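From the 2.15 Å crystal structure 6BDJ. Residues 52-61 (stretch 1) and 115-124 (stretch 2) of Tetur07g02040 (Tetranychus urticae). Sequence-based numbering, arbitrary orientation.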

# COMPACT_ATOMS: atom_id res chain seq x y z
N ILE A 52 -10.31 -5.25 -10.05
CA ILE A 52 -10.18 -6.41 -9.23
C ILE A 52 -9.31 -7.41 -9.94
O ILE A 52 -9.75 -8.08 -10.86
N ARG A 53 -8.06 -7.48 -9.49
CA ARG A 53 -7.03 -8.32 -10.10
C ARG A 53 -5.91 -8.50 -9.12
O ARG A 53 -5.66 -7.61 -8.28
N SER A 54 -5.19 -9.60 -9.27
CA SER A 54 -4.04 -9.85 -8.44
C SER A 54 -2.78 -9.20 -8.98
O SER A 54 -1.99 -8.66 -8.21
N ASN A 55 -2.54 -9.28 -10.28
CA ASN A 55 -1.33 -8.69 -10.86
C ASN A 55 -1.61 -7.27 -11.33
O ASN A 55 -2.42 -7.05 -12.21
N ILE A 56 -0.92 -6.30 -10.74
CA ILE A 56 -1.17 -4.87 -10.94
C ILE A 56 -0.02 -4.18 -11.66
O ILE A 56 -0.01 -2.95 -11.78
N VAL A 57 0.94 -4.97 -12.16
CA VAL A 57 2.19 -4.43 -12.71
C VAL A 57 2.01 -3.68 -14.02
O VAL A 57 2.61 -2.63 -14.19
N GLU A 58 1.23 -4.24 -14.93
CA GLU A 58 1.04 -3.70 -16.27
C GLU A 58 2.42 -3.62 -16.94
O GLU A 58 3.11 -4.61 -16.96
N ASP A 59 2.82 -2.44 -17.40
CA ASP A 59 4.08 -2.21 -18.10
C ASP A 59 5.21 -1.70 -17.20
O ASP A 59 6.28 -1.39 -17.70
N ARG A 60 4.99 -1.64 -15.89
CA ARG A 60 5.99 -1.05 -15.02
C ARG A 60 7.16 -2.00 -14.82
O ARG A 60 7.01 -3.21 -14.84
N ILE A 61 8.32 -1.40 -14.61
CA ILE A 61 9.57 -2.14 -14.49
C ILE A 61 10.03 -2.03 -13.05
O ILE A 61 9.93 -0.97 -12.45
N PRO A 115 -5.71 8.11 -18.01
CA PRO A 115 -6.49 6.91 -17.72
C PRO A 115 -5.68 5.72 -17.25
O PRO A 115 -6.24 4.66 -17.08
N ARG A 116 -4.37 5.84 -17.11
CA ARG A 116 -3.57 4.71 -16.64
C ARG A 116 -3.89 4.37 -15.18
O ARG A 116 -4.16 5.23 -14.37
N ARG A 117 -3.81 3.09 -14.87
CA ARG A 117 -4.12 2.52 -13.61
C ARG A 117 -3.12 1.47 -13.19
O ARG A 117 -3.42 0.63 -12.34
N PHE A 118 -1.91 1.53 -13.73
CA PHE A 118 -0.89 0.62 -13.29
C PHE A 118 -0.66 0.80 -11.79
O PHE A 118 -0.86 1.89 -11.22
N LEU A 119 -0.24 -0.31 -11.19
CA LEU A 119 0.09 -0.39 -9.80
C LEU A 119 -1.07 0.01 -8.87
O LEU A 119 -0.86 0.58 -7.78
N ARG A 120 -2.28 -0.32 -9.31
CA ARG A 120 -3.46 -0.20 -8.52
C ARG A 120 -4.21 -1.47 -8.63
O ARG A 120 -4.33 -2.04 -9.74
N GLY A 121 -4.74 -1.96 -7.52
CA GLY A 121 -5.70 -3.06 -7.64
C GLY A 121 -6.51 -3.28 -6.40
O GLY A 121 -6.17 -2.73 -5.34
N THR A 122 -7.53 -4.12 -6.55
CA THR A 122 -8.43 -4.51 -5.49
C THR A 122 -8.49 -6.01 -5.43
O THR A 122 -8.52 -6.65 -6.48
N GLN A 123 -8.50 -6.57 -4.22
CA GLN A 123 -8.82 -8.00 -4.04
C GLN A 123 -9.77 -8.18 -2.83
O GLN A 123 -9.72 -7.42 -1.86
N VAL A 124 -10.61 -9.19 -2.90
CA VAL A 124 -11.62 -9.45 -1.90
C VAL A 124 -11.04 -10.56 -1.06
O VAL A 124 -10.54 -11.56 -1.62

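The two stretches bury 766 Å² between them, and charged side chains do much of the work. Backbone pairing sets the frame. Arg53 N donates to Thr122 O at 3.2 Å, within a single bridge between Ile52 and Thr122. Leu119 N donates to Ile56 O at 2.7 Å.

Salt bridges gather around Arg116, which points toward stretch 1 with chi1 to chi3 all m. This folded chain brings the edge of its guanidinium to two acids. Arg116 NH1 bonds Glu58 OE1 at 2.8 Å and Asp59 OD1 at 2.9 Å. Arg116 NH2 reaches Asp59 OD2 at 3.0 Å. Glu58 is m, t and points toward stretch 2; Asp59 is p. One water joins the group: it donates to Glu58 OE1 (2.5 Å) and accepts from Arg116 NE and Arg117 N (both 2.9 Å).

Arg53 starts away from stretch 2, but its extended p, t, t chain brings the guanidinium back. Arg53 NE and NH2 both donate to Arg120 O, at 3.1 and 2.8 Å. Arg53 NH1 forms a salt bridge with Glu58 OE2 at 2.9 Å, so Glu58 links two arginines.

Stacking involves Arg60 (m, m) and Phe118 (p). The guanidinium lies flat on the ring, with centres 4.0 Å apart and planes at 4°. Arg60 CD also sits over that ring, 3.7 Å from its centroid. Asp59 helps hold the guanidinium: its OD2 lies 2.9 Å from Arg60 NH2 in a salt bridge. Asp59 therefore serves both Arg60 and Arg116, offsetting their like charges.

Apolar packing is centred on Ile56 (p, t), which is buried and points toward stretch 2. Ile56 CG1 lies 4.3 Å from Leu119 CD2, and Ile56 CG2 is 3.7 Å from Gly121 CA. A CB on Gly121 would clash with Ile56 CG2. Leu119 (m, t) also places CD1 3.7 Å from Arg60 CG.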

# COMPACT_ATOMS: atom_id res chain seq x y z
CB ILE A 52 -11.54 -7.02 -8.88
CG1 ILE A 52 -12.45 -5.96 -8.25
CG2 ILE A 52 -11.37 -8.22 -7.93
CD1 ILE A 52 -13.93 -6.35 -8.18
CB ARG A 53 -6.44 -7.63 -11.33
CG ARG A 53 -5.68 -6.35 -11.00
CD ARG A 53 -5.31 -5.58 -12.22
NE ARG A 53 -4.90 -4.20 -11.92
CZ ARG A 53 -4.36 -3.39 -12.83
NH1 ARG A 53 -4.17 -3.83 -14.07
NH2 ARG A 53 -4.05 -2.14 -12.52
CB SER A 54 -3.79 -11.34 -8.30
OG SER A 54 -2.81 -11.52 -7.29
CB ASN A 55 -0.77 -9.56 -12.00
CG ASN A 55 0.56 -9.04 -12.52
OD1 ASN A 55 0.64 -7.95 -13.10
ND2 ASN A 55 1.62 -9.80 -12.29
CB ILE A 56 -1.45 -4.14 -9.59
CG1 ILE A 56 -0.27 -4.22 -8.62
CG2 ILE A 56 -2.64 -4.78 -8.93
CD1 ILE A 56 -0.44 -3.46 -7.30
CB VAL A 57 3.24 -5.55 -12.88
CG1 VAL A 57 4.53 -5.04 -13.52
CG2 VAL A 57 3.57 -6.16 -11.51
CB GLU A 58 0.25 -2.38 -16.26
CG GLU A 58 -1.14 -2.54 -15.67
CD GLU A 58 -2.08 -1.37 -15.91
OE1 GLU A 58 -1.75 -0.37 -16.57
OE2 GLU A 58 -3.17 -1.40 -15.35
CB ASP A 59 3.87 -1.17 -19.23
CG ASP A 59 3.31 0.15 -18.72
OD1 ASP A 59 2.84 0.18 -17.56
OD2 ASP A 59 3.29 1.16 -19.46
CB ARG A 60 5.38 -0.71 -13.67
CG ARG A 60 4.28 0.33 -13.75
CD ARG A 60 4.78 1.65 -14.28
NE ARG A 60 4.41 1.91 -15.68
CZ ARG A 60 4.69 3.03 -16.36
NH1 ARG A 60 5.40 4.00 -15.82
NH2 ARG A 60 4.29 3.16 -17.63
CB ILE A 61 10.64 -1.60 -15.48
CG1 ILE A 61 12.01 -2.25 -15.28
CG2 ILE A 61 10.76 -0.09 -15.43
CD1 ILE A 61 12.02 -3.75 -15.50
CB PRO A 115 -7.11 6.57 -19.10
CG PRO A 115 -6.07 7.01 -20.08
CD PRO A 115 -5.48 8.26 -19.47
CB ARG A 116 -2.07 4.99 -16.76
CG ARG A 116 -1.55 5.20 -18.20
CD ARG A 116 -1.81 3.98 -19.08
NE ARG A 116 -1.33 2.71 -18.52
CZ ARG A 116 -0.10 2.21 -18.62
NH1 ARG A 116 0.16 1.00 -18.09
NH2 ARG A 116 0.88 2.90 -19.18
CB ARG A 117 -5.52 1.94 -13.63
CG ARG A 117 -6.62 2.98 -13.94
CD ARG A 117 -6.73 4.01 -12.82
NE ARG A 117 -7.83 4.92 -13.12
CZ ARG A 117 -7.71 6.09 -13.73
NH1 ARG A 117 -6.52 6.53 -14.15
NH2 ARG A 117 -8.79 6.81 -13.96
CB PHE A 118 0.45 0.81 -14.05
CG PHE A 118 1.05 2.21 -13.95
CD1 PHE A 118 1.65 2.66 -12.78
CD2 PHE A 118 1.07 3.04 -15.05
CE1 PHE A 118 2.20 3.94 -12.70
CE2 PHE A 118 1.63 4.32 -14.99
CZ PHE A 118 2.19 4.76 -13.81
CB LEU A 119 1.38 0.39 -9.52
CG LEU A 119 2.62 -0.19 -10.22
CD1 LEU A 119 3.84 0.71 -10.05
CD2 LEU A 119 2.98 -1.60 -9.79
CB ARG A 120 -4.31 0.94 -9.06
CG ARG A 120 -3.63 2.30 -8.95
CD ARG A 120 -4.52 3.38 -9.54
NE ARG A 120 -3.79 4.63 -9.37
CZ ARG A 120 -3.88 5.44 -8.32
NH1 ARG A 120 -4.68 5.17 -7.29
NH2 ARG A 120 -3.14 6.54 -8.28
CB THR A 122 -9.84 -3.99 -5.77
OG1 THR A 122 -9.79 -2.59 -6.06
CG2 THR A 122 -10.74 -4.21 -4.56
CB GLN A 123 -7.56 -8.82 -3.85
CG GLN A 123 -6.67 -8.92 -5.08
CD GLN A 123 -7.23 -9.92 -6.08
OE1 GLN A 123 -8.01 -9.57 -6.97
NE2 GLN A 123 -6.88 -11.16 -5.90
CB VAL A 124 -12.93 -9.93 -2.58
CG1 VAL A 124 -14.00 -10.31 -1.54
CG2 VAL A 124 -13.45 -8.86 -3.54
O HOH W 1 -3.55 1.33 -17.17